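Local coordinates for phage-related ribosomal protease (Staphylococcus aureus, PDB 7KLD) that cleaves the N-terminal nine residues from ribosomal protein bL27 as an essential cysteine protease, and also trims capsid and scaffold proteins of bacteriophage 80alpha, at the interface of chains A and B. Coordinates in Å, arbitrary orientation; residue numbers count along the deposited sequence, not the author numbering. Chains: chain A/B, Phage-related ribosomal protease.

Contact 1: the interface of chains A and B. Residues chain A 3, 5, 18, 20; chain B 16, 18, 70.
A two-fold symmetric face between two copies of the protease joins the chains here, sheet against sheet, through a salt bridge beside an apolar contact. It may be the pairing that makes a dimer, although the structure alone does not show which pairing persists in solution. B:Arg70 crosses to chain A and buries 69 Å² of its surface there. B:Arg70 NH2 forms a salt bridge with OD2 of the A:Asp5 carboxylate, 2.6 Å away. The two groups come from opposite directions, and their planes are turned 64° apart. No N-H of NH2 points at that oxygen, so the pair is held by charge rather than by a hydrogen bond. Water 1 sits at the guanidinium edge, in its plane. The oxygen of water 1 lies 2.5 Å from A:Asp5 OD2 and accepts a hydrogen bond from B:Arg70 NH2 at 3.2 Å.

The arginine is steadied from its own chain. B:Arg70 NE donates a nearly straight hydrogen bond of 2.5 Å to B:Asp16 OD1; this pair is also a salt bridge within chain B. The guanidinium thus stands between two carboxylates, one from each chain. Its charge probably eases the repulsion between them. The B:Arg70 chain is extended at first and bends at chi3 (-83°), which turns the guanidinium toward A:Asp5. On the other branch, B:Arg70 NH1 lies 3.8 Å from A:Thr3 CB. A:Asp20 OD1 is 4.1 Å from B:Arg70 NH1 and may add a weaker attraction.

Apart from this charged cluster, A:Ile18 and B:Ile18 reach toward each other tip to tip. The methyls A:Ile18 CD1 and B:Ile18 CD1 are 3.4 Å apart, a tight fit close to the two-fold axis. Chain A supplies the neighbouring strands 2-8 and 14-20. Chain B supplies strand 14-20 and the last residue of strand 66-70.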
# COMPACT_ATOMS: atom_id res chain seq x y z
N THR A 3 11.42 -17.07 5.91
CA THR A 3 10.62 -15.94 5.46
C THR A 3 9.18 -16.39 5.18
O THR A 3 8.95 -17.44 4.53
CB THR A 3 11.20 -15.29 4.22
OG1 THR A 3 12.59 -15.12 4.43
CG2 THR A 3 10.47 -13.96 3.95
N ASP A 5 5.91 -14.89 3.53
CA ASP A 5 5.32 -13.91 2.62
C ASP A 5 3.83 -14.17 2.55
O ASP A 5 3.37 -15.23 2.09
CB ASP A 5 5.92 -14.01 1.21
CG ASP A 5 7.37 -13.50 1.14
OD1 ASP A 5 7.81 -12.79 2.04
OD2 ASP A 5 8.06 -13.69 0.11
N ILE A 18 3.55 -18.00 1.39
CA ILE A 18 4.78 -18.66 1.09
C ILE A 18 5.71 -18.59 2.29
O ILE A 18 5.96 -17.50 2.82
CB ILE A 18 5.50 -18.07 -0.12
CG1 ILE A 18 4.62 -18.14 -1.39
CG2 ILE A 18 6.82 -18.82 -0.36
CD1 ILE A 18 4.75 -16.96 -2.30
N ASP A 20 9.57 -19.81 3.36
CA ASP A 20 10.80 -20.21 2.69
C ASP A 20 12.00 -19.88 3.54
O ASP A 20 12.05 -18.83 4.18
CB ASP A 20 10.89 -19.56 1.30
CG ASP A 20 11.93 -20.19 0.44
OD1 ASP A 20 13.09 -19.72 0.51
OD2 ASP A 20 11.60 -21.14 -0.31
N ASP B 16 11.69 -11.16 -6.26
CA ASP B 16 11.10 -12.51 -6.37
C ASP B 16 10.22 -12.72 -7.59
O ASP B 16 9.44 -11.83 -7.95
CB ASP B 16 10.14 -12.85 -5.19
CG ASP B 16 10.54 -12.25 -3.85
OD1 ASP B 16 11.09 -12.99 -3.02
OD2 ASP B 16 10.31 -11.04 -3.63
N ILE B 18 7.53 -15.76 -8.84
CA ILE B 18 6.98 -17.05 -8.63
C ILE B 18 6.09 -17.33 -9.82
O ILE B 18 5.31 -16.53 -10.19
CB ILE B 18 6.10 -17.23 -7.39
CG1 ILE B 18 6.87 -16.88 -6.14
CG2 ILE B 18 5.58 -18.67 -7.28
CD1 ILE B 18 6.19 -15.95 -5.23
N ARG B 70 14.30 -16.24 -5.95
CA ARG B 70 14.47 -15.13 -5.07
C ARG B 70 15.88 -14.58 -5.22
O ARG B 70 16.83 -15.32 -5.11
CB ARG B 70 14.20 -15.47 -3.61
CG ARG B 70 14.19 -14.24 -2.74
CD ARG B 70 13.69 -14.55 -1.35
NE ARG B 70 12.25 -14.54 -1.37
CZ ARG B 70 11.46 -15.13 -0.50
NH1 ARG B 70 11.94 -15.81 0.50
NH2 ARG B 70 10.16 -14.99 -0.65
O HOH W 1 7.83 -13.70 -2.35

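Contact 2: the interface of chains A and B. Residues chain A 18, 57, 59, 66, 68; chain B 18, 20, 65-66.
B:His66 reaches across the two-fold face and meets A:Asn59, A:His66 and A:His68. B:His66 CB starts against the A:Asn59 amide, 3.6 Å from A:Asn59 CG. At B:His66 CG the neighbour is A:Asn59 CB, 3.4 Å away. This methylene lies over one face of the imidazole, offset toward the rim, in a CH-pi contact. The amide continues past the ring with its plane only 11° from that of the imidazole.

From CG the ring divides into two branches. On one, B:His66 ND1 donates a hydrogen bond of 2.6 Å to OD1 of B:Asp20 in its own chain. The donor meets the anti lone pair of that oxygen, and OD1 lies close to the ring plane. This bond fixes the rotation of the imidazole and implies a proton on ND1. The carboxylate may also make the ring more basic. B:Asp20 CG in turn lies at the edge of the A:His68 ring, 3.8 Å from A:His68 CE1, with the two planes nearly perpendicular. Next along this branch, B:His66 CE1 is set against A:His68, 3.6 Å from A:His68 CG. On the other branch, B:His66 CD2 lies in plane at the edge of the A:His66 ring.

Both branches close at the tip of B:His66, NE2, which meets its symmetry mate. CG stands anti to the backbone N (chi1 -175°), and this directs the ring inward across the face; A:His66 does the same from its side. The two imidazoles come from opposite directions, and one must donate while the other accepts. Which one donates is not seen. Two protonated nitrogens would oppose each other here, so both rings are unlikely to be fully charged at once. The bond between A:His66 NE2 and B:His66 NE2 is 3.0 Å long, with 157° at the hydrogen.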
# COMPACT_ATOMS: atom_id res chain seq x y z
N ILE A 18 3.55 -18.00 1.39
CA ILE A 18 4.78 -18.66 1.09
C ILE A 18 5.71 -18.59 2.29
O ILE A 18 5.96 -17.50 2.82
CB ILE A 18 5.50 -18.07 -0.12
CG1 ILE A 18 4.62 -18.14 -1.39
CG2 ILE A 18 6.82 -18.82 -0.36
CD1 ILE A 18 4.75 -16.96 -2.30
N ASP A 57 -4.63 -24.85 -3.27
CA ASP A 57 -3.61 -25.30 -4.23
C ASP A 57 -2.27 -25.23 -3.51
O ASP A 57 -1.85 -24.16 -3.06
CB ASP A 57 -3.63 -24.37 -5.45
CG ASP A 57 -2.44 -24.54 -6.32
OD1 ASP A 57 -1.83 -25.62 -6.28
OD2 ASP A 57 -2.09 -23.62 -7.06
N ASN A 59 1.90 -26.32 -3.14
CA ASN A 59 3.15 -26.70 -3.77
C ASN A 59 4.29 -26.52 -2.77
O ASN A 59 4.30 -25.55 -1.96
CB ASN A 59 3.40 -25.90 -5.05
CG ASN A 59 2.43 -26.27 -6.19
OD1 ASN A 59 1.58 -25.48 -6.59
ND2 ASN A 59 2.55 -27.50 -6.70
N HIS A 66 10.55 -24.76 1.72
CA HIS A 66 9.71 -24.14 0.75
C HIS A 66 8.33 -24.72 0.67
O HIS A 66 8.20 -25.80 0.31
CB HIS A 66 10.26 -24.26 -0.63
CG HIS A 66 9.54 -23.42 -1.61
ND1 HIS A 66 9.44 -22.08 -1.47
CD2 HIS A 66 8.90 -23.70 -2.75
CE1 HIS A 66 8.80 -21.55 -2.46
NE2 HIS A 66 8.42 -22.52 -3.23
N HIS A 68 4.11 -23.52 -0.38
CA HIS A 68 3.32 -22.48 -0.87
C HIS A 68 1.85 -22.82 -0.88
O HIS A 68 1.47 -23.76 -1.48
CB HIS A 68 3.81 -22.14 -2.26
CG HIS A 68 2.84 -21.39 -3.10
ND1 HIS A 68 2.51 -21.78 -4.36
CD2 HIS A 68 2.17 -20.25 -2.88
CE1 HIS A 68 1.67 -20.92 -4.88
NE2 HIS A 68 1.45 -19.97 -4.00
N ILE B 18 7.53 -15.76 -8.84
CA ILE B 18 6.98 -17.05 -8.63
C ILE B 18 6.09 -17.33 -9.82
O ILE B 18 5.31 -16.53 -10.19
CB ILE B 18 6.10 -17.23 -7.39
CG1 ILE B 18 6.87 -16.88 -6.14
CG2 ILE B 18 5.58 -18.67 -7.28
CD1 ILE B 18 6.19 -15.95 -5.23
N ASP B 20 3.42 -20.20 -11.19
CA ASP B 20 2.61 -21.24 -10.65
C ASP B 20 1.43 -21.57 -11.50
O ASP B 20 0.81 -20.71 -12.02
CB ASP B 20 2.08 -20.83 -9.27
CG ASP B 20 1.52 -21.97 -8.52
OD1 ASP B 20 2.33 -22.67 -7.91
OD2 ASP B 20 0.32 -22.18 -8.53
N GLY B 65 4.67 -27.23 -12.27
CA GLY B 65 3.68 -26.21 -12.08
C GLY B 65 3.99 -25.28 -10.96
O GLY B 65 3.07 -24.62 -10.47
N HIS B 66 5.25 -25.26 -10.50
CA HIS B 66 5.64 -24.38 -9.40
C HIS B 66 7.12 -24.17 -9.33
O HIS B 66 7.86 -25.13 -9.17
CB HIS B 66 5.13 -24.85 -8.04
CG HIS B 66 5.43 -23.88 -6.93
ND1 HIS B 66 4.64 -22.78 -6.69
CD2 HIS B 66 6.43 -23.84 -6.01
CE1 HIS B 66 5.17 -22.08 -5.71
NE2 HIS B 66 6.26 -22.70 -5.28

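The centres of contact 1 and contact 2 lie about 9 Å apart on the same two-fold face. They share A:Ile18 and B:Ile18, so strand 14-20 of each chain runs through both. Strand 66-70 of chain B also serves both, with one end in each. Symmetry repeats each contact with the chains exchanged, so each set of contacts occurs twice across the face. The centre of contact 1 is about 11 Å from A:His22 and that of contact 2 about 15 Å. The pairing therefore lies near the active site, but neither contact includes the catalytic residues.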